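Protein FmtA (Staphylococcus aureus, PDB 5ZH8) catalyses the hydrolytic release of D-alanine from wall teichoic acid and lipoteichoic acid, and affects cell wall structure, autolysis and methicillin resistance. Local coordinates at residues Lys168-Gln174 with Lys323-Tyr329; Tyr211-Tyr216 with Tyr329-Tyr334; Tyr354-Tyr359 with Tyr379-Gln385. One frame throughout, in Å; residues are numbered along the deposited sequence.

Interaction 1. Residues Lys168-Gln174 with Lys323-Tyr329; sequences KDLMLHQ and KQYPDEY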
loop_
_atom_site.group_PDB
_atom_site.type_symbol
_atom_site.label_atom_id
_atom_site.label_comp_id
_atom_site.label_asym_id
_atom_site.label_seq_id
_atom_site.Cartn_x
_atom_site.Cartn_y
_atom_site.Cartn_z
ATOM N N LYS A 168 -29.776 -5.669 -0.855
ATOM C CA LYS A 168 -29.344 -4.517 -0.072
ATOM C C LYS A 168 -28.124 -4.826 0.793
ATOM O O LYS A 168 -27.250 -3.975 0.941
ATOM C CB LYS A 168 -30.489 -4.003 0.809
ATOM C CG LYS A 168 -30.196 -2.653 1.443
ATOM C CD LYS A 168 -31.374 -2.082 2.207
ATOM C CE LYS A 168 -31.235 -0.568 2.334
ATOM N NZ LYS A 168 -32.088 0.021 3.404
ATOM N N ASP A 169 -28.071 -6.028 1.362
ATOM C CA ASP A 169 -26.947 -6.433 2.206
ATOM C C ASP A 169 -25.646 -6.626 1.418
ATOM O O ASP A 169 -24.561 -6.418 1.956
ATOM C CB ASP A 169 -27.293 -7.703 2.994
ATOM C CG ASP A 169 -28.263 -7.440 4.134
ATOM O OD1 ASP A 169 -28.611 -6.268 4.362
ATOM O OD2 ASP A 169 -28.686 -8.408 4.803
ATOM N N LEU A 170 -25.754 -7.022 0.154
ATOM C CA LEU A 170 -24.601 -7.049 -0.737
ATOM C C LEU A 170 -24.160 -5.625 -1.048
ATOM O O LEU A 170 -22.992 -5.278 -0.903
ATOM C CB LEU A 170 -24.940 -7.749 -2.048
ATOM C CG LEU A 170 -25.386 -9.205 -2.011
ATOM C CD1 LEU A 170 -25.935 -9.597 -3.372
ATOM C CD2 LEU A 170 -24.234 -10.113 -1.635
ATOM N N MET A 171 -25.115 -4.811 -1.478
ATOM C CA MET A 171 -24.881 -3.412 -1.821
ATOM C C MET A 171 -24.203 -2.640 -0.690
ATOM O O MET A 171 -23.316 -1.826 -0.942
ATOM C CB MET A 171 -26.215 -2.749 -2.200
ATOM C CG MET A 171 -26.132 -1.282 -2.593
ATOM S SD MET A 171 -26.188 -0.151 -1.187
ATOM C CE MET A 171 -27.891 -0.288 -0.666
ATOM N N LEU A 172 -24.616 -2.905 0.548
ATOM C CA LEU A 172 -24.090 -2.197 1.722
ATOM C C LEU A 172 -22.848 -2.859 2.345
ATOM O O LEU A 172 -22.348 -2.378 3.366
ATOM C CB LEU A 172 -25.182 -2.068 2.800
ATOM C CG LEU A 172 -26.440 -1.244 2.507
ATOM C CD1 LEU A 172 -27.468 -1.450 3.607
ATOM C CD2 LEU A 172 -26.127 0.232 2.346
ATOM N N HIS A 173 -22.353 -3.940 1.740
ATOM C CA HIS A 173 -21.236 -4.729 2.287
ATOM C C HIS A 173 -21.513 -5.271 3.690
ATOM O O HIS A 173 -20.763 -5.001 4.619
ATOM C CB HIS A 173 -19.921 -3.931 2.284
ATOM C CG HIS A 173 -19.438 -3.560 0.919
ATOM N ND1 HIS A 173 -19.057 -4.498 -0.018
ATOM C CD2 HIS A 173 -19.251 -2.352 0.342
ATOM C CE1 HIS A 173 -18.672 -3.879 -1.121
ATOM N NE2 HIS A 173 -18.786 -2.577 -0.930
ATOM N N GLN A 174 -22.593 -6.036 3.831
ATOM C CA GLN A 174 -22.939 -6.683 5.099
ATOM C C GLN A 174 -23.654 -8.016 4.865
ATOM O O GLN A 174 -24.595 -8.368 5.579
ATOM C CB GLN A 174 -23.802 -5.750 5.952
ATOM C CG GLN A 174 -25.085 -5.292 5.274
ATOM C CD GLN A 174 -25.950 -4.423 6.173
ATOM O OE1 GLN A 174 -25.447 -3.657 6.997
ATOM N NE2 GLN A 174 -27.263 -4.537 6.012
ATOM N N LYS A 323 -33.312 4.648 7.500
ATOM C CA LYS A 323 -33.618 3.280 7.244
ATOM C C LYS A 323 -33.201 2.896 5.838
ATOM O O LYS A 323 -32.606 1.870 5.637
ATOM C CB LYS A 323 -35.097 3.046 7.486
ATOM C CG LYS A 323 -35.586 1.691 7.059
ATOM C CD LYS A 323 -35.368 0.666 8.141
ATOM C CE LYS A 323 -36.089 -0.625 7.812
ATOM N NZ LYS A 323 -37.571 -0.492 7.811
ATOM N N GLN A 324 -33.491 3.749 4.876
ATOM C CA GLN A 324 -33.183 3.481 3.473
ATOM C C GLN A 324 -31.693 3.524 3.198
ATOM O O GLN A 324 -31.151 2.612 2.565
ATOM C CB GLN A 324 -33.888 4.498 2.576
ATOM C CG GLN A 324 -33.778 4.175 1.097
ATOM C CD GLN A 324 -34.528 5.144 0.216
ATOM O OE1 GLN A 324 -35.239 6.028 0.699
ATOM N NE2 GLN A 324 -34.367 4.990 -1.089
ATOM N N TYR A 325 -31.048 4.591 3.664
ATOM C CA TYR A 325 -29.612 4.795 3.499
ATOM C C TYR A 325 -28.962 4.894 4.881
ATOM O O TYR A 325 -28.646 5.992 5.339
ATOM C CB TYR A 325 -29.354 6.072 2.701
ATOM C CG TYR A 325 -29.863 6.009 1.282
ATOM C CD1 TYR A 325 -29.137 5.363 0.296
ATOM C CD2 TYR A 325 -31.074 6.593 0.925
ATOM C CE1 TYR A 325 -29.600 5.297 -1.008
ATOM C CE2 TYR A 325 -31.547 6.540 -0.374
ATOM C CZ TYR A 325 -30.802 5.888 -1.340
ATOM O OH TYR A 325 -31.251 5.817 -2.642
ATOM N N PRO A 326 -28.774 3.745 5.559
ATOM C CA PRO A 326 -28.285 3.735 6.943
ATOM C C PRO A 326 -26.834 4.165 7.103
ATOM O O PRO A 326 -26.478 4.747 8.122
ATOM C CB PRO A 326 -28.443 2.271 7.357
ATOM C CG PRO A 326 -28.343 1.514 6.087
ATOM C CD PRO A 326 -29.008 2.379 5.058
ATOM N N ASP A 327 -26.009 3.871 6.107
ATOM C CA ASP A 327 -24.580 4.137 6.178
ATOM C C ASP A 327 -24.209 5.244 5.209
ATOM O O ASP A 327 -25.010 5.634 4.359
ATOM C CB ASP A 327 -23.787 2.860 5.851
ATOM C CG ASP A 327 -24.214 1.666 6.706
ATOM O OD1 ASP A 327 -24.541 1.911 7.884
ATOM O OD2 ASP A 327 -24.272 0.514 6.211
ATOM N N GLU A 328 -22.991 5.755 5.353
ATOM C CA GLU A 328 -22.447 6.724 4.406
ATOM C C GLU A 328 -22.317 6.060 3.046
ATOM O O GLU A 328 -22.577 6.680 2.010
ATOM C CB GLU A 328 -21.079 7.231 4.872
ATOM C CG GLU A 328 -21.131 8.064 6.142
ATOM C CD GLU A 328 -19.781 8.629 6.546
ATOM O OE1 GLU A 328 -18.737 8.093 6.106
ATOM O OE2 GLU A 328 -19.765 9.616 7.315
ATOM N N TYR A 329 -21.929 4.788 3.064
ATOM C CA TYR A 329 -21.765 4.008 1.843
ATOM C C TYR A 329 -23.111 3.607 1.243
ATOM O O TYR A 329 -24.000 3.164 1.954
ATOM C CB TYR A 329 -20.945 2.752 2.129
ATOM C CG TYR A 329 -20.420 2.075 0.891
ATOM C CD1 TYR A 329 -19.294 2.550 0.257
ATOM C CD2 TYR A 329 -21.052 0.960 0.353
ATOM C CE1 TYR A 329 -18.792 1.943 -0.868
ATOM C CE2 TYR A 329 -20.558 0.345 -0.785
ATOM C CZ TYR A 329 -19.427 0.845 -1.386
ATOM O OH TYR A 329 -18.904 0.254 -2.510
#
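A lysine can reach across to backbone carbonyls of a loop, as Lys168 does. Its side chain, extended with all four chi angles near t, crosses to residues 323-329 and donates from NZ to Gln324 O at 2.9 Å; Lys323 O lies at the same distance, 2.9 Å, from Lys168 NZ. At the other end of the contact, His173 NE2 gives a weak hydrogen bond to Tyr329 OH (3.2 Å), while His173 ND1 pairs more firmly with Asn215. His173, just past helix 167-171, has positive phi in a Schellman motif, with His173 N bonding Leu170 O (3.0 Å) and Gln174 N bonding Asp169 O (2.7 Å). The side chain of Gln174 follows, its NE2 donating to Asp169 OD1 (2.7 Å).

Between these ends the packing is mixed. Leu172 CD1 meets Pro326 CG at 4.0 Å, an apolar pair, and Leu172 CD2 comes within 3.6 Å of Tyr329 O. The rings of His173 and Tyr329 meet obliquely, planes at 45° and centroids 4.9 Å apart, and Met171 O approaches the edge of the tyrosine ring, 3.5 Å from Tyr329 CE2. Both rings lie against Lys130, which fits the S-X-X-K lysine of the beta-lactamase family, so this end probably borders the active site. The contact thus joins the end of a short helix to the loop leading into edge strand 329-330, beside helices 129-142 and 213-227.

Interaction 2. Residues Tyr211-Tyr216 with Tyr329-Tyr334; sequences YNDGNY and YRYGFY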
loop_
_atom_site.group_PDB
_atom_site.type_symbol
_atom_site.label_atom_id
_atom_site.label_comp_id
_atom_site.label_asym_id
_atom_site.label_seq_id
_atom_site.Cartn_x
_atom_site.Cartn_y
_atom_site.Cartn_z
ATOM N N TYR A 211 -16.034 -4.865 4.032
ATOM C CA TYR A 211 -15.792 -4.513 2.633
ATOM C C TYR A 211 -15.361 -5.763 1.875
ATOM O O TYR A 211 -14.582 -6.568 2.381
ATOM C CB TYR A 211 -14.731 -3.418 2.511
ATOM C CG TYR A 211 -14.913 -2.538 1.303
ATOM C CD1 TYR A 211 -15.838 -1.499 1.322
ATOM C CD2 TYR A 211 -14.164 -2.730 0.144
ATOM C CE1 TYR A 211 -16.017 -0.671 0.224
ATOM C CE2 TYR A 211 -14.333 -1.909 -0.962
ATOM C CZ TYR A 211 -15.264 -0.876 -0.913
ATOM O OH TYR A 211 -15.461 -0.041 -1.997
ATOM N N ASN A 212 -15.885 -5.923 0.670
ATOM C CA ASN A 212 -15.723 -7.159 -0.077
ATOM C C ASN A 212 -16.075 -6.909 -1.544
ATOM O O ASN A 212 -17.236 -6.634 -1.870
ATOM C CB ASN A 212 -16.639 -8.232 0.530
ATOM C CG ASN A 212 -16.431 -9.612 -0.067
ATOM O OD1 ASN A 212 -15.749 -9.782 -1.081
ATOM N ND2 ASN A 212 -17.030 -10.616 0.571
ATOM N N ASP A 213 -15.074 -6.999 -2.418
ATOM C CA ASP A 213 -15.298 -6.895 -3.862
ATOM C C ASP A 213 -16.347 -7.898 -4.313
ATOM O O ASP A 213 -17.155 -7.598 -5.187
ATOM C CB ASP A 213 -14.003 -7.155 -4.643
ATOM C CG ASP A 213 -12.995 -6.046 -4.500
ATOM O OD1 ASP A 213 -13.352 -4.965 -3.996
ATOM O OD2 ASP A 213 -11.831 -6.257 -4.902
ATOM N N GLY A 214 -16.312 -9.088 -3.712
ATOM C CA GLY A 214 -17.241 -10.168 -4.031
ATOM C C GLY A 214 -18.703 -9.771 -4.035
ATOM O O GLY A 214 -19.459 -10.222 -4.890
ATOM N N ASN A 215 -19.102 -8.924 -3.085
ATOM C CA ASN A 215 -20.482 -8.463 -3.023
ATOM C C ASN A 215 -20.894 -7.870 -4.363
ATOM O O ASN A 215 -21.921 -8.244 -4.920
ATOM C CB ASN A 215 -20.674 -7.405 -1.935
ATOM C CG ASN A 215 -20.662 -7.981 -0.530
ATOM O OD1 ASN A 215 -21.277 -9.018 -0.241
ATOM N ND2 ASN A 215 -19.969 -7.284 0.366
ATOM N N TYR A 216 -20.088 -6.949 -4.884
ATOM C CA TYR A 216 -20.433 -6.272 -6.131
ATOM C C TYR A 216 -20.189 -7.125 -7.379
ATOM O O TYR A 216 -20.729 -6.820 -8.443
ATOM C CB TYR A 216 -19.753 -4.901 -6.222
ATOM C CG TYR A 216 -20.540 -3.846 -5.470
ATOM C CD1 TYR A 216 -20.714 -3.935 -4.092
ATOM C CD2 TYR A 216 -21.144 -2.785 -6.136
ATOM C CE1 TYR A 216 -21.441 -2.984 -3.401
ATOM C CE2 TYR A 216 -21.875 -1.831 -5.452
ATOM C CZ TYR A 216 -22.026 -1.938 -4.087
ATOM O OH TYR A 216 -22.760 -0.998 -3.397
ATOM N N TYR A 329 -21.929 4.788 3.064
ATOM C CA TYR A 329 -21.765 4.008 1.843
ATOM C C TYR A 329 -23.111 3.607 1.243
ATOM O O TYR A 329 -24.000 3.164 1.954
ATOM C CB TYR A 329 -20.945 2.752 2.129
ATOM C CG TYR A 329 -20.420 2.075 0.891
ATOM C CD1 TYR A 329 -19.294 2.550 0.257
ATOM C CD2 TYR A 329 -21.052 0.960 0.353
ATOM C CE1 TYR A 329 -18.792 1.943 -0.868
ATOM C CE2 TYR A 329 -20.558 0.345 -0.785
ATOM C CZ TYR A 329 -19.427 0.845 -1.386
ATOM O OH TYR A 329 -18.904 0.254 -2.510
ATOM N N ARG A 330 -23.249 3.788 -0.065
ATOM C CA ARG A 330 -24.374 3.237 -0.813
ATOM C C ARG A 330 -24.022 3.167 -2.298
ATOM O O ARG A 330 -23.316 4.039 -2.825
ATOM C CB ARG A 330 -25.662 4.057 -0.614
ATOM C CG ARG A 330 -25.798 5.303 -1.500
ATOM C CD ARG A 330 -24.763 6.378 -1.169
ATOM N NE ARG A 330 -24.788 6.687 0.253
ATOM C CZ ARG A 330 -25.745 7.382 0.854
ATOM N NH1 ARG A 330 -26.766 7.881 0.167
ATOM N NH2 ARG A 330 -25.678 7.583 2.159
ATOM N N TYR A 331 -24.512 2.124 -2.964
ATOM C CA TYR A 331 -24.394 1.993 -4.420
ATOM C C TYR A 331 -22.991 2.311 -4.944
ATOM O O TYR A 331 -22.834 3.000 -5.950
ATOM C CB TYR A 331 -25.463 2.858 -5.110
ATOM C CG TYR A 331 -26.861 2.347 -4.863
ATOM C CD1 TYR A 331 -27.380 1.295 -5.623
ATOM C CD2 TYR A 331 -27.664 2.888 -3.853
ATOM C CE1 TYR A 331 -28.660 0.813 -5.401
ATOM C CE2 TYR A 331 -28.944 2.407 -3.623
ATOM C CZ TYR A 331 -29.434 1.369 -4.399
ATOM O OH TYR A 331 -30.702 0.884 -4.178
ATOM N N GLY A 332 -21.981 1.811 -4.241
ATOM C CA GLY A 332 -20.592 1.942 -4.674
ATOM C C GLY A 332 -19.845 3.205 -4.286
ATOM O O GLY A 332 -18.727 3.406 -4.744
ATOM N N PHE A 333 -20.431 4.058 -3.449
ATOM C CA PHE A 333 -19.769 5.317 -3.061
ATOM C C PHE A 333 -20.237 5.838 -1.706
ATOM O O PHE A 333 -21.196 5.333 -1.133
ATOM C CB PHE A 333 -19.991 6.376 -4.138
ATOM C CG PHE A 333 -21.363 6.986 -4.116
ATOM C CD1 PHE A 333 -22.437 6.357 -4.755
ATOM C CD2 PHE A 333 -21.587 8.181 -3.452
ATOM C CE1 PHE A 333 -23.701 6.916 -4.725
ATOM C CE2 PHE A 333 -22.854 8.743 -3.414
ATOM C CZ PHE A 333 -23.909 8.110 -4.053
ATOM N N TYR A 334 -19.551 6.860 -1.216
ATOM C CA TYR A 334 -19.790 7.403 0.117
ATOM C C TYR A 334 -20.445 8.777 0.080
ATOM O O TYR A 334 -19.981 9.666 -0.617
ATOM C CB TYR A 334 -18.461 7.529 0.856
ATOM C CG TYR A 334 -17.792 6.214 1.161
ATOM C CD1 TYR A 334 -18.071 5.539 2.337
ATOM C CD2 TYR A 334 -16.867 5.650 0.279
ATOM C CE1 TYR A 334 -17.461 4.333 2.631
ATOM C CE2 TYR A 334 -16.251 4.443 0.567
ATOM C CZ TYR A 334 -16.550 3.792 1.744
ATOM O OH TYR A 334 -15.948 2.595 2.050
HETATM O O HOH W 1 -17.153 1.471 -4.063
#
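A two-residue beta hairpin with a type I' turn presents Tyr329 to residues 211-216. The turn, from Arg330 to Phe333, is closed by Arg330 N to Phe333 O (2.8 Å) and Phe333 N to Arg330 O (3.0 Å) and puts Tyr331 and Gly332 at positive phi; at Gly332 a side chain would jam against the preceding carbonyl. Tyr329, whose CA-to-CB bond points toward residues 211-216, has chi1 t. Tyr211, also t, turns its ring edge to the face of Tyr329 in an offset edge-to-face pair (centroids 5.8 Å, planes 77°). Tyr216 adopts m instead, and Gly332 N donates weakly to Tyr216 OH (3.0 Å), whose stronger partner is Met171 O. A water accepts from Tyr329 OH (2.6 Å), donates to Gly332 O (2.6 Å) and bonds Tyr211 OH (3.1 Å).

Tyr211 OH also bonds Ser127; Ser127 and Lys130 are consistent with the S-X-X-K motif of serine beta-lactamase relatives, and Tyr211 probably corresponds to their Y-X-N tyrosine, though Asp213 replaces the asparagine. Tyr334 packs on Thr269 of the second subunit. The hairpin forms one edge of the large antiparallel sheet, facing the start of helix 213-227, with Lys130 of helix 129-142 against Tyr211, Tyr216 and Tyr329.

Interaction 3. Residues Tyr354-Tyr359 with Tyr379-Gln385; sequences YYNDKY and YNDILKQ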
loop_
_atom_site.group_PDB
_atom_site.type_symbol
_atom_site.label_atom_id
_atom_site.label_comp_id
_atom_site.label_asym_id
_atom_site.label_seq_id
_atom_site.Cartn_x
_atom_site.Cartn_y
_atom_site.Cartn_z
ATOM N N TYR A 354 -13.270 13.291 -4.551
ATOM C CA TYR A 354 -13.951 14.050 -3.509
ATOM C C TYR A 354 -14.819 15.051 -4.234
ATOM O O TYR A 354 -14.345 15.701 -5.169
ATOM C CB TYR A 354 -12.952 14.820 -2.656
ATOM C CG TYR A 354 -12.373 14.092 -1.464
ATOM C CD1 TYR A 354 -12.272 12.707 -1.419
ATOM C CD2 TYR A 354 -11.878 14.821 -0.391
ATOM C CE1 TYR A 354 -11.722 12.079 -0.318
ATOM C CE2 TYR A 354 -11.322 14.206 0.701
ATOM C CZ TYR A 354 -11.245 12.842 0.739
ATOM O OH TYR A 354 -10.687 12.272 1.854
ATOM N N TYR A 355 -16.084 15.179 -3.833
ATOM C CA TYR A 355 -16.929 16.189 -4.449
ATOM C C TYR A 355 -18.062 16.690 -3.589
ATOM O O TYR A 355 -18.419 16.082 -2.577
ATOM C CB TYR A 355 -17.470 15.703 -5.798
ATOM C CG TYR A 355 -18.581 14.682 -5.751
ATOM C CD1 TYR A 355 -19.910 15.077 -5.670
ATOM C CD2 TYR A 355 -18.307 13.323 -5.838
ATOM C CE1 TYR A 355 -20.927 14.146 -5.651
ATOM C CE2 TYR A 355 -19.329 12.384 -5.821
ATOM C CZ TYR A 355 -20.633 12.803 -5.728
ATOM O OH TYR A 355 -21.652 11.884 -5.704
ATOM N N ASN A 356 -18.591 17.837 -4.009
ATOM C CA ASN A 356 -19.801 18.421 -3.449
ATOM C C ASN A 356 -20.572 19.121 -4.584
ATOM O O ASN A 356 -20.388 18.766 -5.752
ATOM C CB ASN A 356 -19.474 19.345 -2.257
ATOM C CG ASN A 356 -18.616 20.534 -2.630
ATOM O OD1 ASN A 356 -18.569 20.955 -3.779
ATOM N ND2 ASN A 356 -17.948 21.100 -1.640
ATOM N N ASP A 357 -21.425 20.092 -4.271
ATOM C CA ASP A 357 -22.224 20.745 -5.310
ATOM C C ASP A 357 -21.450 21.796 -6.115
ATOM O O ASP A 357 -21.939 22.251 -7.146
ATOM C CB ASP A 357 -23.494 21.353 -4.715
ATOM C CG ASP A 357 -24.527 20.300 -4.319
ATOM O OD1 ASP A 357 -24.272 19.086 -4.482
ATOM O OD2 ASP A 357 -25.604 20.693 -3.827
ATOM N N LYS A 358 -20.256 22.178 -5.660
ATOM C CA LYS A 358 -19.425 23.138 -6.391
ATOM C C LYS A 358 -18.252 22.459 -7.105
ATOM O O LYS A 358 -18.042 22.671 -8.298
ATOM C CB LYS A 358 -18.893 24.223 -5.454
ATOM C CG LYS A 358 -18.324 25.427 -6.192
ATOM C CD LYS A 358 -17.765 26.466 -5.240
ATOM C CE LYS A 358 -17.132 27.637 -5.976
ATOM N NZ LYS A 358 -16.364 28.523 -5.052
ATOM N N TYR A 359 -17.489 21.656 -6.373
ATOM C CA TYR A 359 -16.298 21.023 -6.920
ATOM C C TYR A 359 -16.449 19.516 -7.072
ATOM O O TYR A 359 -17.007 18.849 -6.202
ATOM C CB TYR A 359 -15.090 21.304 -6.022
ATOM C CG TYR A 359 -14.661 22.746 -6.010
ATOM C CD1 TYR A 359 -14.001 23.302 -7.094
ATOM C CD2 TYR A 359 -14.922 23.560 -4.913
ATOM C CE1 TYR A 359 -13.605 24.624 -7.088
ATOM C CE2 TYR A 359 -14.529 24.885 -4.894
ATOM C CZ TYR A 359 -13.865 25.411 -5.981
ATOM O OH TYR A 359 -13.471 26.726 -5.969
ATOM N N TYR A 379 -8.947 19.535 -1.528
ATOM C CA TYR A 379 -10.353 19.809 -1.256
ATOM C C TYR A 379 -10.554 20.683 -0.003
ATOM O O TYR A 379 -11.309 21.661 -0.021
ATOM C CB TYR A 379 -11.083 18.478 -1.112
ATOM C CG TYR A 379 -12.585 18.562 -0.960
ATOM C CD1 TYR A 379 -13.415 18.683 -2.070
ATOM C CD2 TYR A 379 -13.176 18.469 0.299
ATOM C CE1 TYR A 379 -14.793 18.729 -1.925
ATOM C CE2 TYR A 379 -14.547 18.517 0.458
ATOM C CZ TYR A 379 -15.355 18.644 -0.653
ATOM O OH TYR A 379 -16.719 18.679 -0.488
ATOM N N ASN A 380 -9.881 20.314 1.079
ATOM C CA ASN A 380 -10.042 21.000 2.349
ATOM C C ASN A 380 -9.134 22.217 2.471
ATOM O O ASN A 380 -9.602 23.300 2.811
ATOM C CB ASN A 380 -9.776 20.039 3.510
ATOM C CG ASN A 380 -10.746 18.878 3.536
ATOM O OD1 ASN A 380 -11.921 19.037 3.218
ATOM N ND2 ASN A 380 -10.268 17.712 3.929
ATOM N N ASP A 381 -7.840 22.054 2.207
ATOM C CA ASP A 381 -6.896 23.136 2.474
ATOM C C ASP A 381 -6.898 24.191 1.372
ATOM O O ASP A 381 -7.040 25.382 1.654
ATOM C CB ASP A 381 -5.481 22.596 2.722
ATOM C CG ASP A 381 -5.410 21.669 3.934
ATOM O OD1 ASP A 381 -6.262 21.794 4.844
ATOM O OD2 ASP A 381 -4.503 20.811 3.983
ATOM N N ILE A 382 -6.762 23.770 0.119
ATOM C CA ILE A 382 -6.631 24.733 -0.970
ATOM C C ILE A 382 -7.990 25.272 -1.411
ATOM O O ILE A 382 -8.194 26.483 -1.434
ATOM C CB ILE A 382 -5.866 24.143 -2.165
ATOM C CG1 ILE A 382 -4.453 23.734 -1.724
ATOM C CG2 ILE A 382 -5.812 25.154 -3.298
ATOM C CD1 ILE A 382 -3.604 23.095 -2.811
ATOM N N LEU A 383 -8.914 24.379 -1.752
ATOM C CA LEU A 383 -10.256 24.787 -2.182
ATOM C C LEU A 383 -11.193 25.156 -1.027
ATOM O O LEU A 383 -12.271 25.685 -1.267
ATOM C CB LEU A 383 -10.900 23.691 -3.037
ATOM C CG LEU A 383 -10.142 23.291 -4.309
ATOM C CD1 LEU A 383 -10.884 22.166 -5.006
ATOM C CD2 LEU A 383 -9.959 24.464 -5.251
ATOM N N LYS A 384 -10.787 24.860 0.209
ATOM C CA LYS A 384 -11.505 25.282 1.426
ATOM C C LYS A 384 -12.964 24.806 1.472
ATOM O O LYS A 384 -13.876 25.581 1.777
ATOM C CB LYS A 384 -11.411 26.798 1.602
ATOM C CG LYS A 384 -9.989 27.284 1.741
ATOM C CD LYS A 384 -9.923 28.802 1.860
ATOM C CE LYS A 384 -10.206 29.500 0.533
ATOM N NZ LYS A 384 -9.675 30.901 0.509
ATOM N N GLN A 385 -13.163 23.523 1.178
ATOM C CA GLN A 385 -14.499 22.918 1.143
ATOM C C GLN A 385 -14.821 22.083 2.377
ATOM O O GLN A 385 -15.766 21.303 2.370
ATOM C CB GLN A 385 -14.641 22.054 -0.112
ATOM C CG GLN A 385 -14.495 22.842 -1.395
ATOM C CD GLN A 385 -15.546 23.925 -1.513
ATOM O OE1 GLN A 385 -16.724 23.638 -1.683
ATOM N NE2 GLN A 385 -15.121 25.174 -1.414
HETATM O O HOH W 2 -16.878 27.915 -1.775
#
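Tyr379 offers the face of its ring to the edge of Tyr354, an edge-to-face pair with centroids 5.6 Å apart and planes at 88°; Tyr354 CD2 also packs against Tyr379 CB at 3.8 Å. The setting is the beta-lactamase fold, in which a C-terminal helix, here 371-382, covers one side of an antiparallel sheet. Residues 356-358 connect strands 349-355 and 359-365. Asn356 OD1 accepts from Lys358 N (2.8 Å), an Asx turn, and from Tyr359 N (2.9 Å), which makes an Asx motif, while Asn356 N bonds Tyr359 O (2.9 Å).

The general lesson is that one amide side chain can cap its own turn through OD1 and bind a neighbour through ND2. Asn356 ND2 donates to Gln385 OE1 (2.8 Å), and Tyr379 OH lies 2.9 Å from Asn356 ND2; Tyr379 OH is hydrogen-bonded to Thr338 O. Lys384, at positive phi, turns the chain past the helix, and Gln385 follows with its N bonded to Tyr379 O (2.9 Å). Beyond this pair, Leu383 CD1 sits over the face of the Tyr359 ring in a CH-pi contact, 4.0 Å from its centroid. Gln385 NE2 donates to Leu383 O at 2.9 Å and to a water 3.3 Å away.

Followed from the N terminus, the chain first passes residues 168-174, then 211-216, and only after a long excursion, mostly of helices and loops, reaches 323-329, where interaction 1 closes, and 329-334, where interaction 2 closes. The two closures therefore cross, and Tyr329 belongs to both; together they tie two places in the helical part of the fold to one edge of the eight-stranded sheet. Interaction 3 follows in series, closing a short loop of 19 residues and fastening the C-terminal helix to a hairpin of that same sheet. Its centre is about 24 Å from that of interaction 2, yet Phe333 CE2 and Tyr355 OH touch at 4.1 Å.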